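Local coordinates for ribokinase (Cryptococcus neoformans var. grubii serotype A, PDB 6CW5), which probably catalyses the magnesium-dependent transfer of the gamma-phosphoryl group from ATP to O-5 of D-ribose, giving D-ribose 5-phosphate and ADP, and works as a homodimer, at residues S190-N195 / D235-N240; G197-L202 / L229-N234; L253-E256 / E260-Y263. One frame throughout, in Å; residues are numbered along the deposited sequence. Where two conformers were deposited one is given.

All three contacts lie on the same side of the chain's centre. Interactions 1 (190-195 with 235-240) and 2 (197-202 with 229-234), centres about 8 Å apart, share an apolar core where helices 196-205 and 220-233 pack on the large sheet: L192 CD2 lies 3.7 Å from L202 CD2. Interaction 3, a hairpin that meets helix 220-233, is centred about 13 Å from each. Interaction 2 reaches it through L229 CD2, 3.8 Å from V261 CG2, and interaction 1 through W191 CZ3, 3.6 Å from Y255 O. N195, known to bind ADP although none is bound to this chain, ends the strand of interaction 1; the side chains of L199 and L253 approach that of L247, predicted to bind ATP, within about 6 and 4 Å.

Interaction 1. Residues S190-N195 / D235-N240; sequences SWLIVN and DYFSKN
L192 and F237 meet within a beta-alpha-beta crossover of the PfkB fold: strand 191-195 leads through helices 196-205 and 220-233, and then through the loop 235-240, into its parallel neighbour, strand 242-246. These two residues supply the apolar half of the contact. Only one branch of the leucine takes part, CD2, which lies 3.9 Å from F237 CZ and 4.1 Å from F237 CE1. The methyl therefore meets the far corner of the ring, at a slant to the ring plane. Although the CB of F237 does not point at the strand, CG anti to the backbone N (chi1 -159°) swings the ring tip to L192.

The polar half is bridged by water. S190 O and N240 O are 4.2 Å apart, and a water donates to both, at 2.7 Å from S190 O and a longer 3.2 Å from N240 O. Both ends are acceptors, so the water's two protons account for the link. Before this, the loop is shaped by an ST turn, in which S238 OG accepts from N240 N at 3.2 Å with a nearly straight angle of 169°. The hydroxyl of S190 is engaged elsewhere, with the backbone N of S168.

The strand ends at N195, a residue seen to bind ADP, which is absent from this chain. Backbone bonds from S190 to G242 and from L192 to G242 and I244 join it to 242-246, while W191 bonds to S168 and F170 of strand 167-170. On the face of the sheet that carries L192, L231 of helix 220-233 touches both L192 and F237, and the F237 ring also meets W186 with its plane inclined at about 45°.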
loop_
_atom_site.group_PDB
_atom_site.type_symbol
_atom_site.label_atom_id
_atom_site.label_comp_id
_atom_site.label_asym_id
_atom_site.label_seq_id
_atom_site.Cartn_x
_atom_site.Cartn_y
_atom_site.Cartn_z
ATOM N N SER A 190 -16.292 6.088 7.177
ATOM C CA SER A 190 -17.433 6.792 7.768
ATOM C C SER A 190 -18.307 7.452 6.710
ATOM O O SER A 190 -19.539 7.443 6.840
ATOM C CB SER A 190 -16.972 7.864 8.759
ATOM O OG SER A 190 -15.984 7.361 9.658
ATOM N N TRP A 191 -17.689 8.082 5.704
ATOM C CA TRP A 191 -18.419 8.849 4.697
ATOM C C TRP A 191 -17.870 8.591 3.308
ATOM O O TRP A 191 -16.659 8.666 3.093
ATOM C CB TRP A 191 -18.339 10.353 4.963
ATOM C CG TRP A 191 -19.170 10.799 6.123
ATOM C CD1 TRP A 191 -18.756 11.045 7.398
ATOM C CD2 TRP A 191 -20.572 11.064 6.089
ATOM N NE1 TRP A 191 -19.833 11.457 8.169
ATOM C CE2 TRP A 191 -20.957 11.470 7.379
ATOM C CE3 TRP A 191 -21.541 10.994 5.078
ATOM C CZ2 TRP A 191 -22.272 11.815 7.693
ATOM C CZ3 TRP A 191 -22.847 11.344 5.385
ATOM C CH2 TRP A 191 -23.199 11.743 6.688
ATOM N N LEU A 192 -18.767 8.326 2.364
ATOM C CA LEU A 192 -18.424 8.278 0.946
ATOM C C LEU A 192 -18.964 9.540 0.290
ATOM O O LEU A 192 -20.147 9.855 0.444
ATOM C CB LEU A 192 -19.039 7.035 0.287
ATOM C CG LEU A 192 -19.031 6.969 -1.251
ATOM C CD1 LEU A 192 -17.590 6.686 -1.748
ATOM C CD2 LEU A 192 -19.985 5.874 -1.742
ATOM N N ILE A 193 -18.119 10.243 -0.468
ATOM C CA ILE A 193 -18.540 11.409 -1.240
ATOM C C ILE A 193 -18.382 11.075 -2.717
ATOM O O ILE A 193 -17.264 10.812 -3.184
ATOM C CB ILE A 193 -17.732 12.668 -0.896
ATOM C CG1 ILE A 193 -17.800 12.974 0.590
ATOM C CG2 ILE A 193 -18.309 13.872 -1.670
ATOM C CD1 ILE A 193 -17.098 14.305 0.935
ATOM N N VAL A 194 -19.491 11.112 -3.452
ATOM C CA VAL A 194 -19.519 10.831 -4.889
ATOM C C VAL A 194 -20.407 11.851 -5.584
ATOM O O VAL A 194 -21.244 12.496 -4.955
ATOM C CB VAL A 194 -20.068 9.413 -5.188
ATOM C CG1 VAL A 194 -19.027 8.358 -4.791
ATOM C CG2 VAL A 194 -21.427 9.162 -4.448
ATOM N N ASN A 195 -20.241 11.976 -6.919
ATOM C CA ASN A 195 -21.265 12.586 -7.758
ATOM C C ASN A 195 -22.129 11.472 -8.345
ATOM O O ASN A 195 -21.875 10.291 -8.114
ATOM C CB ASN A 195 -20.631 13.478 -8.845
ATOM C CG ASN A 195 -19.674 12.709 -9.763
ATOM O OD1 ASN A 195 -19.944 11.573 -10.133
ATOM N ND2 ASN A 195 -18.545 13.330 -10.123
ATOM N N ASP A 235 -24.537 -6.114 -0.481
ATOM C CA ASP A 235 -23.608 -6.890 0.337
ATOM C C ASP A 235 -22.148 -6.588 0.047
ATOM O O ASP A 235 -21.292 -6.944 0.866
ATOM C CB ASP A 235 -23.827 -8.388 0.155
ATOM C CG ASP A 235 -25.171 -8.857 0.690
ATOM O OD1 ASP A 235 -25.685 -8.235 1.640
ATOM O OD2 ASP A 235 -25.704 -9.848 0.146
ATOM N N TYR A 236 -21.827 -5.975 -1.101
ATOM C CA TYR A 236 -20.440 -5.582 -1.346
ATOM C C TYR A 236 -20.058 -4.328 -0.585
ATOM O O TYR A 236 -18.860 -4.047 -0.427
ATOM C CB TYR A 236 -20.177 -5.329 -2.840
ATOM C CG TYR A 236 -20.116 -6.552 -3.725
ATOM C CD1 TYR A 236 -19.055 -7.446 -3.642
ATOM C CD2 TYR A 236 -21.106 -6.796 -4.679
ATOM C CE1 TYR A 236 -18.997 -8.572 -4.464
ATOM C CE2 TYR A 236 -21.054 -7.924 -5.507
ATOM C CZ TYR A 236 -19.998 -8.796 -5.395
ATOM O OH TYR A 236 -19.936 -9.904 -6.202
ATOM N N PHE A 237 -21.047 -3.574 -0.114
ATOM C CA PHE A 237 -20.816 -2.280 0.514
ATOM C C PHE A 237 -20.779 -2.513 2.024
ATOM O O PHE A 237 -20.443 -3.613 2.472
ATOM C CB PHE A 237 -21.933 -1.309 0.088
ATOM C CG PHE A 237 -21.591 0.166 0.240
ATOM C CD1 PHE A 237 -20.444 0.700 -0.344
ATOM C CD2 PHE A 237 -22.445 1.005 0.950
ATOM C CE1 PHE A 237 -20.154 2.055 -0.230
ATOM C CE2 PHE A 237 -22.153 2.352 1.103
ATOM C CZ PHE A 237 -21.002 2.880 0.522
ATOM N N SER A 238 -21.102 -1.502 2.819
ATOM C CA SER A 238 -21.265 -1.693 4.254
ATOM C C SER A 238 -22.396 -0.801 4.740
ATOM O O SER A 238 -22.508 0.339 4.295
ATOM C CB SER A 238 -19.978 -1.321 5.007
ATOM O OG SER A 238 -20.188 -1.267 6.407
ATOM N N LYS A 239 -23.193 -1.300 5.691
ATOM C CA LYS A 239 -24.300 -0.495 6.220
ATOM C C LYS A 239 -23.826 0.631 7.128
ATOM O O LYS A 239 -24.636 1.460 7.544
ATOM C CB LYS A 239 -25.279 -1.408 6.951
ATOM C CG LYS A 239 -26.070 -2.288 5.957
ATOM C CD LYS A 239 -27.132 -3.142 6.646
ATOM C CE LYS A 239 -27.907 -4.003 5.619
ATOM N NZ LYS A 239 -28.771 -5.022 6.357
ATOM N N ASN A 240 -22.539 0.697 7.435
ATOM C CA ASN A 240 -22.064 1.714 8.359
ATOM C C ASN A 240 -21.648 3.013 7.661
ATOM O O ASN A 240 -21.330 3.979 8.356
ATOM C CB ASN A 240 -20.926 1.123 9.175
ATOM C CG ASN A 240 -21.414 -0.034 10.032
ATOM O OD1 ASN A 240 -22.508 0.035 10.586
ATOM N ND2 ASN A 240 -20.650 -1.110 10.095
HETATM O O HOH W 1 -20.997 7.035 9.053
#

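Interaction 2. Residues G197-L202 / L229-N234; sequences GELGDL and LELHEN
This is a buried, wholly apolar helix-to-helix contact in the PfkB fold, made where helices 196-205 and 220-233 lie next to each other against the large sheet. Three leucines carry it, and L231 is common to both pairs: its side chain points from helix 220-233 toward the other helix and is met by L199 and L202, residues three apart and so about one turn from each other on helix 196-205. The backbones stay well separated, the nearest CA atoms being those of L202 and L231 at 7.9 Å, which means that side chains alone bridge the gap.

The sheet supplies the floor. V194 of strand 191-195 touches L199, and C245 and I243 of strand 242-246 reach L199 and L231 in turn. N195, at the N-cap of helix 196-205, accepts from E198 N through OD1, which ties the start of this helix to a nucleotide-binding position.

L199 has CG anti to its backbone nitrogen (chi1 179°), an extension that carries CD1 across to L231, and the two side chains lie alongside, running in opposite senses. L202 instead comes at a slant. A single methyl of L231 serves both partners: CD2 lies 3.7 Å from L199 CD1 and 4.0 Å from L202 CD2.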
loop_
_atom_site.group_PDB
_atom_site.type_symbol
_atom_site.label_atom_id
_atom_site.label_comp_id
_atom_site.label_asym_id
_atom_site.label_seq_id
_atom_site.Cartn_x
_atom_site.Cartn_y
_atom_site.Cartn_z
ATOM N N GLY A 197 -22.489 10.151 -11.234
ATOM C CA GLY A 197 -21.837 9.166 -12.088
ATOM C C GLY A 197 -20.991 8.179 -11.296
ATOM O O GLY A 197 -20.934 6.988 -11.627
ATOM N N GLU A 198 -20.329 8.656 -10.239
ATOM C CA GLU A 198 -19.549 7.757 -9.387
ATOM C C GLU A 198 -20.457 6.836 -8.579
ATOM O O GLU A 198 -20.108 5.674 -8.311
ATOM C CB GLU A 198 -18.641 8.577 -8.467
ATOM C CG GLU A 198 -17.555 9.327 -9.292
ATOM C CD GLU A 198 -16.912 10.487 -8.549
ATOM O OE1 GLU A 198 -17.476 10.954 -7.536
ATOM O OE2 GLU A 198 -15.836 10.957 -9.000
ATOM N N LEU A 199 -21.609 7.345 -8.146
ATOM C CA LEU A 199 -22.611 6.474 -7.524
ATOM C C LEU A 199 -22.993 5.337 -8.470
ATOM O O LEU A 199 -23.063 4.173 -8.067
ATOM C CB LEU A 199 -23.856 7.284 -7.144
ATOM C CG LEU A 199 -25.006 6.488 -6.497
ATOM C CD1 LEU A 199 -24.515 5.823 -5.225
ATOM C CD2 LEU A 199 -26.263 7.373 -6.210
ATOM N N GLY A 200 -23.243 5.656 -9.740
ATOM C CA GLY A 200 -23.553 4.598 -10.699
ATOM C C GLY A 200 -22.403 3.620 -10.896
ATOM O O GLY A 200 -22.621 2.417 -11.088
ATOM N N ASP A 201 -21.165 4.117 -10.878
ATOM C CA ASP A 201 -20.017 3.214 -11.019
ATOM C C ASP A 201 -20.009 2.180 -9.908
ATOM O O ASP A 201 -19.744 1.000 -10.148
ATOM C CB ASP A 201 -18.688 3.983 -11.000
ATOM C CG ASP A 201 -18.447 4.797 -12.246
ATOM O OD1 ASP A 201 -18.936 4.412 -13.329
ATOM O OD2 ASP A 201 -17.742 5.823 -12.128
ATOM N N LEU A 202 -20.255 2.608 -8.668
ATOM C CA LEU A 202 -20.292 1.636 -7.580
ATOM C C LEU A 202 -21.446 0.658 -7.766
ATOM O O LEU A 202 -21.283 -0.561 -7.617
ATOM C CB LEU A 202 -20.427 2.340 -6.232
ATOM C CG LEU A 202 -19.091 2.601 -5.517
ATOM C CD1 LEU A 202 -18.292 3.679 -6.264
ATOM C CD2 LEU A 202 -19.417 3.021 -4.078
ATOM N N LEU A 229 -30.030 4.340 -1.371
ATOM C CA LEU A 229 -30.655 3.345 -0.498
ATOM C C LEU A 229 -30.294 1.928 -0.938
ATOM O O LEU A 229 -30.107 1.030 -0.103
ATOM C CB LEU A 229 -32.177 3.529 -0.469
ATOM C CG LEU A 229 -32.688 4.834 0.144
ATOM C CD1 LEU A 229 -34.172 4.999 -0.043
ATOM C CD2 LEU A 229 -32.319 4.874 1.650
ATOM N N GLU A 230 -30.201 1.709 -2.248
ATOM C CA GLU A 230 -29.796 0.411 -2.775
ATOM C C GLU A 230 -28.350 0.091 -2.408
ATOM O O GLU A 230 -28.024 -1.036 -1.991
ATOM C CB GLU A 230 -29.961 0.391 -4.297
ATOM C CG GLU A 230 -29.557 -0.959 -4.846
ATOM C CD GLU A 230 -29.924 -1.197 -6.298
ATOM O OE1 GLU A 230 -30.679 -0.389 -6.899
ATOM O OE2 GLU A 230 -29.444 -2.230 -6.827
ATOM N N LEU A 231 -27.475 1.075 -2.570
ATOM C CA LEU A 231 -26.072 0.897 -2.225
ATOM C C LEU A 231 -25.943 0.528 -0.761
ATOM O O LEU A 231 -25.209 -0.401 -0.415
ATOM C CB LEU A 231 -25.293 2.172 -2.557
ATOM C CG LEU A 231 -23.791 2.159 -2.304
ATOM C CD1 LEU A 231 -23.147 1.003 -3.062
ATOM C CD2 LEU A 231 -23.131 3.506 -2.709
ATOM N N HIS A 232 -26.713 1.200 0.106
ATOM C CA HIS A 232 -26.655 0.921 1.534
ATOM C C HIS A 232 -26.870 -0.552 1.831
ATOM O O HIS A 232 -26.199 -1.115 2.699
ATOM C CB HIS A 232 -27.715 1.758 2.272
ATOM C CG HIS A 232 -27.870 1.400 3.718
ATOM N ND1 HIS A 232 -26.894 1.687 4.652
ATOM C CD2 HIS A 232 -28.889 0.817 4.402
ATOM C CE1 HIS A 232 -27.304 1.292 5.846
ATOM N NE2 HIS A 232 -28.501 0.741 5.720
ATOM N N GLU A 233 -27.818 -1.187 1.132
ATOM C CA GLU A 233 -28.197 -2.571 1.378
ATOM C C GLU A 233 -27.321 -3.576 0.651
ATOM O O GLU A 233 -27.487 -4.787 0.870
ATOM C CB GLU A 233 -29.637 -2.828 0.924
ATOM C CG GLU A 233 -30.649 -1.863 1.445
ATOM C CD GLU A 233 -31.105 -2.206 2.832
ATOM O OE1 GLU A 233 -31.062 -3.398 3.212
ATOM O OE2 GLU A 233 -31.510 -1.272 3.542
ATOM N N ASN A 234 -26.407 -3.125 -0.198
ATOM C CA ASN A 234 -25.703 -4.044 -1.080
ATOM C C ASN A 234 -24.617 -4.790 -0.303
ATOM O O ASN A 234 -23.850 -4.176 0.437
ATOM C CB ASN A 234 -25.094 -3.270 -2.263
ATOM C CG ASN A 234 -24.521 -4.196 -3.296
ATOM O OD1 ASN A 234 -23.502 -4.807 -3.040
ATOM N ND2 ASN A 234 -25.207 -4.360 -4.446
#

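Interaction 3. Residues L253-E256 / E260-Y263; sequences LCYE and EVGY
L253-Y255 and V261-Y263 run antiparallel, with C254 and G262 as a hydrogen-bonded pair and L253 and Y263 as the adjoining non-hydrogen-bonded pair. Two backbone bonds join C254 and G262: C254 N donates to G262 O at 2.9 Å, with an angle of 159° at the hydrogen, and G262 N donates to C254 O at 2.7 Å, with an angle of 164°. Each of these oxygens has a CA-H...O contact as well, L253 CA with G262 O at 3.2 Å and V261 CA with C254 O at 3.4 Å.

Beyond the paired strands the chains are joined by water, which accepts from E256 N at 2.9 Å and donates to E260 O at 2.7 Å. This is the beta hairpin of strands 252-255 and 262-264 at the end of the large sheet of the PfkB fold. L253 and Y255 bond through their backbones to C245 and I243 of the preceding strand.

L253 shares a face with Y263. Its CD2 meets the edge of the tyrosine ring, near the ring plane, 3.8 Å from Y263 CD1, and also touches V261 CG1. With CG1 anti to the backbone N (chi1 174°), V261 presents CG1 to L253 and CG2, beside the backbone N, to Y255. CG2 comes obliquely to that ring, 3.8 Å from Y255 CD1, the two side chains being roughly perpendicular. Both tyrosine hydroxyls bond to backbone, Y255 OH with G258 N and Y263 OH with K250 O, the latter within the predicted ATP-binding segment. The CB of C254 points to the other face, where helix 297-311 lies; the packing of its sulfur, modelled in two conformers, is doubtful.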
loop_
_atom_site.group_PDB
_atom_site.type_symbol
_atom_site.label_atom_id
_atom_site.label_comp_id
_atom_site.label_asym_id
_atom_site.label_seq_id
_atom_site.Cartn_x
_atom_site.Cartn_y
_atom_site.Cartn_z
ATOM N N LEU A 253 -27.494 15.166 -2.199
ATOM C CA LEU A 253 -28.208 14.214 -1.357
ATOM C C LEU A 253 -27.300 13.784 -0.206
ATOM O O LEU A 253 -26.095 13.595 -0.382
ATOM C CB LEU A 253 -28.628 12.996 -2.186
ATOM C CG LEU A 253 -29.631 13.256 -3.308
ATOM C CD1 LEU A 253 -29.780 12.041 -4.239
ATOM C CD2 LEU A 253 -30.981 13.615 -2.715
ATOM N N CYS A 254 -27.867 13.641 0.971
ATOM C CA CYS A 254 -27.115 13.245 2.153
ATOM C C CYS A 254 -27.846 12.085 2.813
ATOM O O CYS A 254 -29.078 12.113 2.937
ATOM C CB CYS A 254 -26.962 14.443 3.118
ATOM S SG CYS A 254 -26.225 14.089 4.742
ATOM N N TYR A 255 -27.092 11.066 3.224
ATOM C CA TYR A 255 -27.676 9.871 3.824
ATOM C C TYR A 255 -26.803 9.416 4.982
ATOM O O TYR A 255 -25.620 9.122 4.788
ATOM C CB TYR A 255 -27.814 8.735 2.795
ATOM C CG TYR A 255 -28.177 7.406 3.415
ATOM C CD1 TYR A 255 -29.491 7.134 3.772
ATOM C CD2 TYR A 255 -27.214 6.436 3.658
ATOM C CE1 TYR A 255 -29.835 5.926 4.351
ATOM C CE2 TYR A 255 -27.548 5.224 4.231
ATOM C CZ TYR A 255 -28.866 4.978 4.575
ATOM O OH TYR A 255 -29.226 3.779 5.150
ATOM N N GLU A 256 -27.389 9.341 6.174
ATOM C CA GLU A 256 -26.775 8.611 7.280
ATOM C C GLU A 256 -27.421 7.249 7.426
ATOM O O GLU A 256 -28.642 7.114 7.234
ATOM C CB GLU A 256 -26.906 9.372 8.609
ATOM C CG GLU A 256 -26.315 10.751 8.561
ATOM C CD GLU A 256 -26.463 11.458 9.883
ATOM O OE1 GLU A 256 -27.473 12.165 10.063
ATOM O OE2 GLU A 256 -25.582 11.267 10.746
ATOM N N GLU A 260 -33.411 8.982 6.724
ATOM C CA GLU A 260 -33.944 9.480 5.451
ATOM C C GLU A 260 -32.857 10.089 4.595
ATOM O O GLU A 260 -31.984 10.801 5.098
ATOM C CB GLU A 260 -34.980 10.565 5.681
ATOM C CG GLU A 260 -36.270 10.073 6.305
ATOM C CD GLU A 260 -37.133 9.327 5.324
ATOM O OE1 GLU A 260 -36.945 9.452 4.070
ATOM O OE2 GLU A 260 -38.005 8.609 5.819
ATOM N N VAL A 261 -32.942 9.858 3.284
ATOM C CA VAL A 261 -32.078 10.593 2.358
ATOM C C VAL A 261 -32.547 12.042 2.349
ATOM O O VAL A 261 -33.714 12.324 2.068
ATOM C CB VAL A 261 -32.137 10.000 0.945
ATOM C CG1 VAL A 261 -31.327 10.912 -0.061
ATOM C CG2 VAL A 261 -31.645 8.539 0.922
ATOM N N GLY A 262 -31.654 12.974 2.681
ATOM C CA GLY A 262 -31.993 14.385 2.672
ATOM C C GLY A 262 -31.544 15.045 1.384
ATOM O O GLY A 262 -30.549 14.659 0.798
ATOM N N TYR A 263 -32.293 16.051 0.932
ATOM C CA TYR A 263 -31.938 16.773 -0.283
ATOM C C TYR A 263 -31.754 18.248 0.029
ATOM O O TYR A 263 -32.606 18.853 0.687
ATOM C CB TYR A 263 -33.008 16.617 -1.370
ATOM C CG TYR A 263 -32.767 17.518 -2.547
ATOM C CD1 TYR A 263 -31.816 17.197 -3.499
ATOM C CD2 TYR A 263 -33.489 18.698 -2.706
ATOM C CE1 TYR A 263 -31.577 18.014 -4.555
ATOM C CE2 TYR A 263 -33.258 19.525 -3.774
ATOM C CZ TYR A 263 -32.304 19.177 -4.694
ATOM O OH TYR A 263 -32.045 19.986 -5.769
HETATM O O HOH W 2 -29.648 11.105 6.463
#